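Local coordinates for DNA ligase D 3'-phosphoesterase domain-containing protein (Methanocella paludicola, PDB 5DMP) that probably removes 3'-phosphates and terminal ribonucleosides from DNA ends as a phosphoesterase of archaeal non-homologous end-joining repair, at residues A[75-80]-A[113-118]; A[39-44]-A[143-148]. All coordinates share one frame; numbering follows the deposited sequence.

Contact 1. Residues A[75-80]-A[113-118]; sequences MVWDIG and KKLKGS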
ATOM      1  N   MET A  75       6.331   1.272  11.069  1.00 25.94           N
ATOM      2  CA  MET A  75       7.196   0.201  10.618  1.00 27.57           C
ATOM      3  C   MET A  75       7.187   0.161   9.108  1.00 25.82           C
ATOM      4  O   MET A  75       6.113   0.273   8.506  1.00 28.48           O
ATOM      5  CB  MET A  75       6.624  -1.142  11.125  1.00 27.59           C
ATOM      6  CG  MET A  75       7.242  -2.340  10.392  1.00 27.60           C
ATOM      7  SD  MET A  75       6.419  -3.914  10.767  1.00 30.80           S
ATOM      8  CE  MET A  75       6.716  -4.042  12.549  1.00 27.24           C
ATOM      9  N   VAL A  76       8.332  -0.055   8.469  1.00 26.67           N
ATOM     10  CA  VAL A  76       8.336  -0.237   7.024  1.00 25.49           C
ATOM     11  C   VAL A  76       8.044  -1.705   6.848  1.00 25.63           C
ATOM     12  O   VAL A  76       8.890  -2.577   7.076  1.00 25.78           O
ATOM     13  CB  VAL A  76       9.679   0.180   6.344  1.00 25.63           C
ATOM     14  CG1 VAL A  76       9.593  -0.141   4.847  1.00 27.23           C
ATOM     15  CG2 VAL A  76       9.836   1.711   6.542  1.00 23.27           C
ATOM     16  N   TRP A  77       6.794  -1.975   6.495  1.00 25.36           N
ATOM     17  CA  TRP A  77       6.257  -3.313   6.495  1.00 27.64           C
ATOM     18  C   TRP A  77       6.542  -4.056   5.180  1.00 25.71           C
ATOM     19  O   TRP A  77       6.747  -5.268   5.192  1.00 26.47           O
ATOM     20  CB  TRP A  77       4.735  -3.252   6.905  1.00 27.86           C
ATOM     21  CG  TRP A  77       4.068  -4.627   7.003  1.00 26.61           C
ATOM     22  CD1 TRP A  77       3.924  -5.413   8.145  1.00 27.69           C
ATOM     23  CD2 TRP A  77       3.424  -5.361   5.916  1.00 26.85           C
ATOM     24  NE1 TRP A  77       3.193  -6.585   7.807  1.00 28.88           N
ATOM     25  CE2 TRP A  77       2.931  -6.585   6.459  1.00 27.02           C
ATOM     26  CE3 TRP A  77       3.251  -5.106   4.541  1.00 26.99           C
ATOM     27  CZ2 TRP A  77       2.245  -7.539   5.661  1.00 26.88           C
ATOM     28  CZ3 TRP A  77       2.563  -6.046   3.730  1.00 28.19           C
ATOM     29  CH2 TRP A  77       2.082  -7.272   4.327  1.00 29.26           C
ATOM     30  N   ASP A  78       6.544  -3.365   4.012  1.00 22.88           N
ATOM     31  CA  ASP A  78       6.987  -3.978   2.789  1.00 23.68           C
ATOM     32  C   ASP A  78       7.483  -2.842   1.911  1.00 24.43           C
ATOM     33  O   ASP A  78       7.067  -1.691   2.102  1.00 23.98           O
ATOM     34  CB  ASP A  78       5.826  -4.678   2.022  1.00 27.23           C
ATOM     35  CG  ASP A  78       6.326  -5.599   0.932  1.00 27.55           C
ATOM     36  OD1 ASP A  78       7.543  -5.949   0.920  1.00 30.51           O
ATOM     37  OD2 ASP A  78       5.549  -6.043   0.005  1.00 29.53           O
ATOM     38  N   ILE A  79       8.416  -3.122   1.026  1.00 26.82           N
ATOM     39  CA  ILE A  79       8.943  -2.056   0.160  1.00 27.12           C
ATOM     40  C   ILE A  79       9.462  -2.724  -1.134  1.00 26.98           C
ATOM     41  O   ILE A  79       9.817  -3.927  -1.187  1.00 27.42           O
ATOM     42  CB  ILE A  79      10.056  -1.238   0.888  1.00 27.26           C
ATOM     43  CG1 ILE A  79      10.313   0.097   0.150  1.00 29.02           C
ATOM     44  CG2 ILE A  79      11.337  -2.127   0.989  1.00 28.01           C
ATOM     45  CD1 ILE A  79      11.080   1.114   1.008  1.00 28.06           C
ATOM     46  N   GLY A  80       9.457  -1.975  -2.215  1.00 25.88           N
ATOM     47  CA  GLY A  80      10.005  -2.459  -3.478  1.00 28.65           C
ATOM     48  C   GLY A  80       9.619  -1.423  -4.527  1.00 27.53           C
ATOM     49  O   GLY A  80       9.694  -0.218  -4.298  1.00 28.66           O
ATOM     50  N   LYS A 113       8.720  -7.508  -1.058  1.00 31.62           N
ATOM     51  CA  LYS A 113       9.206  -8.702  -0.387  1.00 32.67           C
ATOM     52  C   LYS A 113       8.030  -9.498   0.153  1.00 35.13           C
ATOM     53  O   LYS A 113       8.127 -10.733   0.259  1.00 39.21           O
ATOM     54  CB  LYS A 113      10.163  -8.369   0.764  1.00 37.89           C
ATOM     55  CG  LYS A 113      11.317  -7.453   0.342  1.00 43.86           C
ATOM     56  CD  LYS A 113      12.362  -8.167  -0.514  1.00 58.63           C
ATOM     57  CE  LYS A 113      13.638  -8.423   0.288  1.00 67.93           C
ATOM     58  NZ  LYS A 113      14.357  -9.572  -0.317  1.00 73.17           N
ATOM     59  N   LYS A 114       6.930  -8.831   0.494  1.00 28.77           N
ATOM     60  CA  LYS A 114       5.787  -9.549   1.035  1.00 28.23           C
ATOM     61  C   LYS A 114       4.669  -9.701   0.007  1.00 35.25           C
ATOM     62  O   LYS A 114       4.005 -10.767  -0.075  1.00 35.49           O
ATOM     63  CB  LYS A 114       5.251  -8.953   2.329  1.00 29.56           C
ATOM     64  CG  LYS A 114       6.322  -8.960   3.484  1.00 29.31           C
ATOM     65  CD  LYS A 114       5.746  -8.319   4.724  1.00 29.95           C
ATOM     66  CE  LYS A 114       6.821  -8.217   5.849  1.00 26.18           C
ATOM     67  NZ  LYS A 114       6.288  -7.399   6.975  1.00 27.11           N
ATOM     68  N   LEU A 115       4.414  -8.631  -0.732  1.00 28.43           N
ATOM     69  CA  LEU A 115       3.423  -8.627  -1.820  1.00 27.46           C
ATOM     70  C   LEU A 115       4.124  -8.663  -3.143  1.00 30.20           C
ATOM     71  O   LEU A 115       5.052  -7.869  -3.404  1.00 29.89           O
ATOM     72  CB  LEU A 115       2.555  -7.348  -1.735  1.00 28.91           C
ATOM     73  CG  LEU A 115       1.704  -7.010  -0.526  1.00 31.05           C
ATOM     74  CD1 LEU A 115       0.742  -5.905  -0.947  1.00 28.73           C
ATOM     75  CD2 LEU A 115       0.933  -8.299  -0.103  1.00 33.37           C
ATOM     76  N   LYS A 116       3.750  -9.615  -3.994  1.00 28.72           N
ATOM     77  CA  LYS A 116       4.387  -9.713  -5.313  1.00 31.49           C
ATOM     78  C   LYS A 116       3.358 -10.163  -6.239  1.00 36.69           C
ATOM     79  O   LYS A 116       3.101 -11.371  -6.343  1.00 40.61           O
ATOM     80  CB  LYS A 116       5.459 -10.824  -5.436  1.00 39.84           C
ATOM     81  CG  LYS A 116       6.459 -11.037  -4.345  1.00 50.92           C
ATOM     82  CD  LYS A 116       7.571 -11.949  -4.916  1.00 58.40           C
ATOM     83  CE  LYS A 116       8.517 -12.437  -3.816  1.00 64.92           C
ATOM     84  NZ  LYS A 116       9.505 -11.387  -3.425  1.00 59.39           N
ATOM     85  N   GLY A 117       2.785  -9.252  -6.972  1.00 27.27           N
ATOM     86  CA  GLY A 117       1.773  -9.686  -7.953  1.00 26.51           C
ATOM     87  C   GLY A 117       0.815  -8.551  -8.237  1.00 27.03           C
ATOM     88  O   GLY A 117       1.066  -7.400  -7.821  1.00 26.11           O
ATOM     89  N   SER A 118      -0.225  -8.851  -9.009  1.00 24.27           N
ATOM     90  CA  SER A 118      -1.124  -7.822  -9.511  1.00 25.39           C
ATOM     91  C   SER A 118      -2.173  -7.391  -8.490  1.00 29.54           C
ATOM     92  O   SER A 118      -2.829  -8.250  -7.884  1.00 27.31           O
ATOM     93  CB  SER A 118      -1.745  -8.327 -10.823  1.00 28.86           C
ATOM     94  OG  SER A 118      -2.407  -9.545 -10.535  1.00 27.52           O
TER
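The carboxylate of D78 is gripped by three successive backbone N-H groups, those of K113, K114 and L115. OD1 of D78 accepts from K113 N at 2.8 Å through its syn lone pair, the side facing the other oxygen. OD2 takes L115 N at 2.9 Å in a nearly straight bond (168°), approached from well above the carboxylate plane. K114 N lies between them and makes a weak bond to each oxygen, 3.0 Å to OD1 and 3.1 Å to OD2. CG, anti to the backbone N (chi1 -166°), brings the carboxylate to the loop after strand 105-111, and Y6 adds its hydroxyl at OD2.

The second group of interactions is made by the extended side chain of K114 over the W77 indole. Its ammonium stands 10° off the normal of the five-membered ring, with NZ 3.2 Å from the centroid, which defines a cation-pi contact. CD lies over the six-membered ring, 3.6 Å from that centroid, as a CH-pi contact. The same ammonium donates to the carbonyl of its ring partner, K114 NZ to W77 O at 2.8 Å, in the carbonyl plane and on a lone pair. A152 and D154 supply further carbonyl acceptors.

Apolar contact is slight: L115 CG reaches the ring edge at W77 CZ3, 4.4 Å away.

The backbones of W77 and D78 both bond to I8 of strand 5-12, forming a classic beta bulge in strand 72-84. Ring and acid from these consecutive residues thus meet the same loop. Three peptide N-H groups satisfy much of the buried carboxylate, and the ammonium, held by carbonyls and an aromatic face, probably keeps its positive charge without direct pairing to D78.

Contact 2. Residues A[39-44]-A[143-148]; sequences LDPKVK and GSYEDI. With EDO (1,2-ethanediol), chain H.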
ATOM      1  N   LEU A  39      -3.983 -11.208   0.285  1.00 28.95           N
ATOM      2  CA  LEU A  39      -3.539 -11.977  -0.893  1.00 28.57           C
ATOM      3  C   LEU A  39      -4.699 -12.573  -1.652  1.00 28.00           C
ATOM      4  O   LEU A  39      -4.516 -13.070  -2.776  1.00 28.31           O
ATOM      5  CB  LEU A  39      -2.628 -13.162  -0.425  1.00 29.76           C
ATOM      6  CG  LEU A  39      -1.399 -12.721   0.361  1.00 38.68           C
ATOM      7  CD1 LEU A  39      -0.572 -13.934   0.879  1.00 35.40           C
ATOM      8  CD2 LEU A  39      -0.547 -11.818  -0.534  1.00 35.78           C
ATOM      9  N   ASP A  40      -5.908 -12.556  -1.043  1.00 28.63           N
ATOM     10  CA  ASP A  40      -7.098 -13.223  -1.633  1.00 31.18           C
ATOM     11  C   ASP A  40      -7.860 -12.238  -2.522  1.00 29.28           C
ATOM     12  O   ASP A  40      -8.296 -11.221  -2.009  1.00 31.38           O
ATOM     13  CB  ASP A  40      -7.999 -13.669  -0.469  1.00 32.85           C
ATOM     14  CG  ASP A  40      -9.222 -14.452  -0.927  1.00 36.11           C
ATOM     15  OD1 ASP A  40      -9.607 -14.414  -2.110  1.00 34.22           O
ATOM     16  OD2 ASP A  40      -9.776 -15.146  -0.056  1.00 36.91           O
ATOM     17  N   PRO A  41      -7.975 -12.485  -3.839  1.00 27.29           N
ATOM     18  CA  PRO A  41      -8.678 -11.624  -4.805  1.00 27.28           C
ATOM     19  C   PRO A  41     -10.174 -11.466  -4.558  1.00 33.08           C
ATOM     20  O   PRO A  41     -10.758 -10.637  -5.197  1.00 33.72           O
ATOM     21  CB  PRO A  41      -8.490 -12.297  -6.133  1.00 30.48           C
ATOM     22  CG  PRO A  41      -8.138 -13.736  -5.790  1.00 31.98           C
ATOM     23  CD  PRO A  41      -7.432 -13.716  -4.489  1.00 33.34           C
ATOM     24  N   LYS A  42     -10.751 -12.268  -3.651  1.00 33.27           N
ATOM     25  CA  LYS A  42     -12.155 -12.081  -3.213  1.00 34.22           C
ATOM     26  C   LYS A  42     -12.309 -11.079  -2.048  1.00 37.67           C
ATOM     27  O   LYS A  42     -13.428 -10.684  -1.665  1.00 40.49           O
ATOM     28  CB  LYS A  42     -12.730 -13.466  -2.812  1.00 34.73           C
ATOM     29  CG  LYS A  42     -12.879 -14.411  -3.978  1.00 44.45           C
ATOM     30  CD  LYS A  42     -13.887 -15.496  -3.645  1.00 53.44           C
ATOM     31  CE  LYS A  42     -13.198 -16.706  -3.052  1.00 51.69           C
ATOM     32  NZ  LYS A  42     -12.614 -16.537  -1.696  1.00 55.47           N
ATOM     33  N   VAL A  43     -11.207 -10.659  -1.431  1.00 33.19           N
ATOM     34  CA  VAL A  43     -11.316  -9.796  -0.302  1.00 32.02           C
ATOM     35  C   VAL A  43     -11.192  -8.346  -0.772  1.00 36.58           C
ATOM     36  O   VAL A  43     -10.255  -7.989  -1.505  1.00 33.27           O
ATOM     37  CB  VAL A  43     -10.275 -10.202   0.756  1.00 35.79           C
ATOM     38  CG1 VAL A  43     -10.175  -9.168   1.886  1.00 34.12           C
ATOM     39  CG2 VAL A  43     -10.660 -11.586   1.321  1.00 35.08           C
ATOM     40  N   LYS A  44     -12.172  -7.519  -0.388  1.00 31.09           N
ATOM     41  CA  LYS A  44     -12.118  -6.120  -0.759  1.00 32.61           C
ATOM     42  C   LYS A  44     -11.598  -5.391   0.449  1.00 31.27           C
ATOM     43  O   LYS A  44     -12.220  -5.446   1.518  1.00 32.53           O
ATOM     44  CB  LYS A  44     -13.534  -5.571  -1.078  1.00 34.01           C
ATOM     45  CG  LYS A  44     -14.137  -6.090  -2.375  1.00 41.69           C
ATOM     46  CD  LYS A  44     -13.329  -5.636  -3.588  1.00 43.84           C
ATOM     47  CE  LYS A  44     -14.090  -5.911  -4.891  1.00 54.41           C
ATOM     48  NZ  LYS A  44     -14.510  -7.348  -5.020  1.00 60.76           N
ATOM     49  N   GLY A 143      -6.339 -23.689  -3.484  1.00 56.92           N
ATOM     50  CA  GLY A 143      -5.959 -23.695  -2.082  1.00 58.81           C
ATOM     51  C   GLY A 143      -6.443 -22.442  -1.401  1.00 56.66           C
ATOM     52  O   GLY A 143      -7.024 -21.543  -2.054  1.00 59.01           O
ATOM     53  N   SER A 144      -6.254 -22.422  -0.085  1.00 51.26           N
ATOM     54  CA  SER A 144      -6.611 -21.267   0.740  1.00 54.73           C
ATOM     55  C   SER A 144      -5.456 -20.267   0.638  1.00 46.28           C
ATOM     56  O   SER A 144      -4.419 -20.577   0.068  1.00 42.33           O
ATOM     57  CB  SER A 144      -6.782 -21.695   2.182  1.00 56.38           C
ATOM     58  OG  SER A 144      -5.599 -22.353   2.581  1.00 63.49           O
ATOM     59  N   TYR A 145      -5.637 -19.078   1.177  1.00 42.90           N
ATOM     60  CA  TYR A 145      -4.618 -18.049   1.036  1.00 37.09           C
ATOM     61  C   TYR A 145      -4.013 -17.787   2.355  1.00 39.04           C
ATOM     62  O   TYR A 145      -4.713 -17.749   3.369  1.00 42.94           O
ATOM     63  CB  TYR A 145      -5.301 -16.757   0.587  1.00 35.44           C
ATOM     64  CG  TYR A 145      -5.697 -16.790  -0.832  1.00 31.74           C
ATOM     65  CD1 TYR A 145      -4.810 -16.383  -1.840  1.00 30.25           C
ATOM     66  CD2 TYR A 145      -6.994 -17.202  -1.200  1.00 35.48           C
ATOM     67  CE1 TYR A 145      -5.203 -16.428  -3.188  1.00 33.18           C
ATOM     68  CE2 TYR A 145      -7.389 -17.269  -2.523  1.00 32.39           C
ATOM     69  CZ  TYR A 145      -6.490 -16.883  -3.520  1.00 34.50           C
ATOM     70  OH  TYR A 145      -6.921 -16.907  -4.806  1.00 34.08           O
ATOM     71  N   GLU A 146      -2.704 -17.635   2.368  1.00 38.87           N
ATOM     72  CA  GLU A 146      -2.019 -17.110   3.525  1.00 39.08           C
ATOM     73  C   GLU A 146      -2.609 -15.749   4.034  1.00 42.46           C
ATOM     74  O   GLU A 146      -3.010 -14.915   3.236  1.00 41.48           O
ATOM     75  CB  GLU A 146      -0.568 -16.881   3.112  1.00 45.29           C
ATOM     76  CG  GLU A 146       0.420 -16.793   4.263  1.00 52.95           C
ATOM     77  CD  GLU A 146       1.786 -16.318   3.798  1.00 62.31           C
ATOM     78  OE1 GLU A 146       2.550 -15.819   4.643  1.00 63.61           O
ATOM     79  OE2 GLU A 146       2.088 -16.417   2.587  1.00 61.40           O
ATOM     80  N   ASP A 147      -2.692 -15.583   5.355  1.00 37.37           N
ATOM     81  CA  ASP A 147      -2.953 -14.310   6.002  1.00 42.91           C
ATOM     82  C   ASP A 147      -1.581 -13.642   6.119  1.00 37.32           C
ATOM     83  O   ASP A 147      -0.801 -13.934   7.043  1.00 37.42           O
ATOM     84  CB  ASP A 147      -3.529 -14.543   7.383  1.00 44.18           C
ATOM     85  CG  ASP A 147      -3.845 -13.265   8.122  1.00 47.21           C
ATOM     86  OD1 ASP A 147      -3.214 -12.197   7.899  1.00 45.26           O
ATOM     87  OD2 ASP A 147      -4.718 -13.333   8.996  1.00 50.46           O
ATOM     88  N   ILE A 148      -1.268 -12.766   5.160  1.00 35.80           N
ATOM     89  CA  ILE A 148       0.097 -12.191   5.083  1.00 33.25           C
ATOM     90  C   ILE A 148       0.371 -11.336   6.336  1.00 33.45           C
ATOM     91  O   ILE A 148       1.525 -11.236   6.829  1.00 35.59           O
ATOM     92  CB  ILE A 148       0.280 -11.372   3.741  1.00 36.07           C
ATOM     93  CG1 ILE A 148       1.790 -11.021   3.534  1.00 34.96           C
ATOM     94  CG2 ILE A 148      -0.659 -10.139   3.731  1.00 30.70           C
ATOM     95  CD1 ILE A 148       2.616 -12.253   3.264  1.00 37.49           C
TER
HETATM   96  C1  EDO H 207      -2.737 -18.047   7.850  1.00 70.92           C
HETATM   97  O1  EDO H 207      -1.554 -17.870   7.061  1.00 61.93           O
HETATM   98  C2  EDO H 207      -2.325 -17.846   9.312  1.00 77.34           C
HETATM   99  O2  EDO H 207      -0.899 -17.663   9.369  1.00 79.51           O
HETATM  100  O   HOH W   1      -3.500 -12.218   3.215  1.00 34.66           O
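L39 and Y145 meet in a loop-to-loop surface contact, mainly of van der Waals type, between the connection leading to strand 45-53 and the one that precedes helix 148-151. The Y145 ring carries much of it. D40 CA sits over the centre of one face, 3.8 Å from the centroid and 6° off the normal, a CH-pi geometry. The D40 carboxylate continues the cover, its plane 20° from that of the ring, with CG 3.5 Å from Y145 CD2. At the phenol end P41 crosses the tyrosine at about a right angle, bringing its CD to 3.2 Å from Y145 OH. H141 stacks with the same ring. An alanine in place of Y145 would probably leave D40 without the ring face it covers and P41 without the phenol end it touches, and open a gap beside H141.

The backbone that carries D40 and P41 is a type I beta turn from D40 to V43. Inside it D40 OD1 accepts K42 N at 2.9 Å, forming an Asx turn, and K42 NZ pairs with OD2 as a salt bridge. These bonds help to hold the carboxylate stacked on the ring, CG being anti to the D40 backbone N (chi1 -176°).

The other half is the L39 side chain. CD1 reaches E146 CB at 3.7 Å and I148 CB at 3.9 Å, and the L39 side chain crosses that of I148 at about a right angle. Water 1 bridges the backbones here: it accepts from L39 N and I148 N and donates to E146 O at 2.7 Å. D147 is the N-cap of helix 148-151, its OD1 accepting from K150 N, while its own N-H donates to O1 of a bound 1,2-ethanediol, probably from the crystallisation liquor.

In the fold
Contact 1 lies nearer the middle of the chain, its centre about 8 Å from the chain's centre, and is partly buried; contact 2 lies at about 16 Å, on the surface. Contact 1 joins a strand of the antiparallel sheet to the loop between two others, whereas contact 2 joins two loops and includes the start of helix 148-151. Direct hydrogen bonds and a cation-pi pair dominate the first, while the second relies on ring and apolar packing with a bridging water. The two touch through L115 CD2 and L39 CD2 (3.8 Å) and through W77 CH2 and I148 CG1 (3.8 Å). Both segments of contact 1 fall between the two segments of contact 2 in sequence.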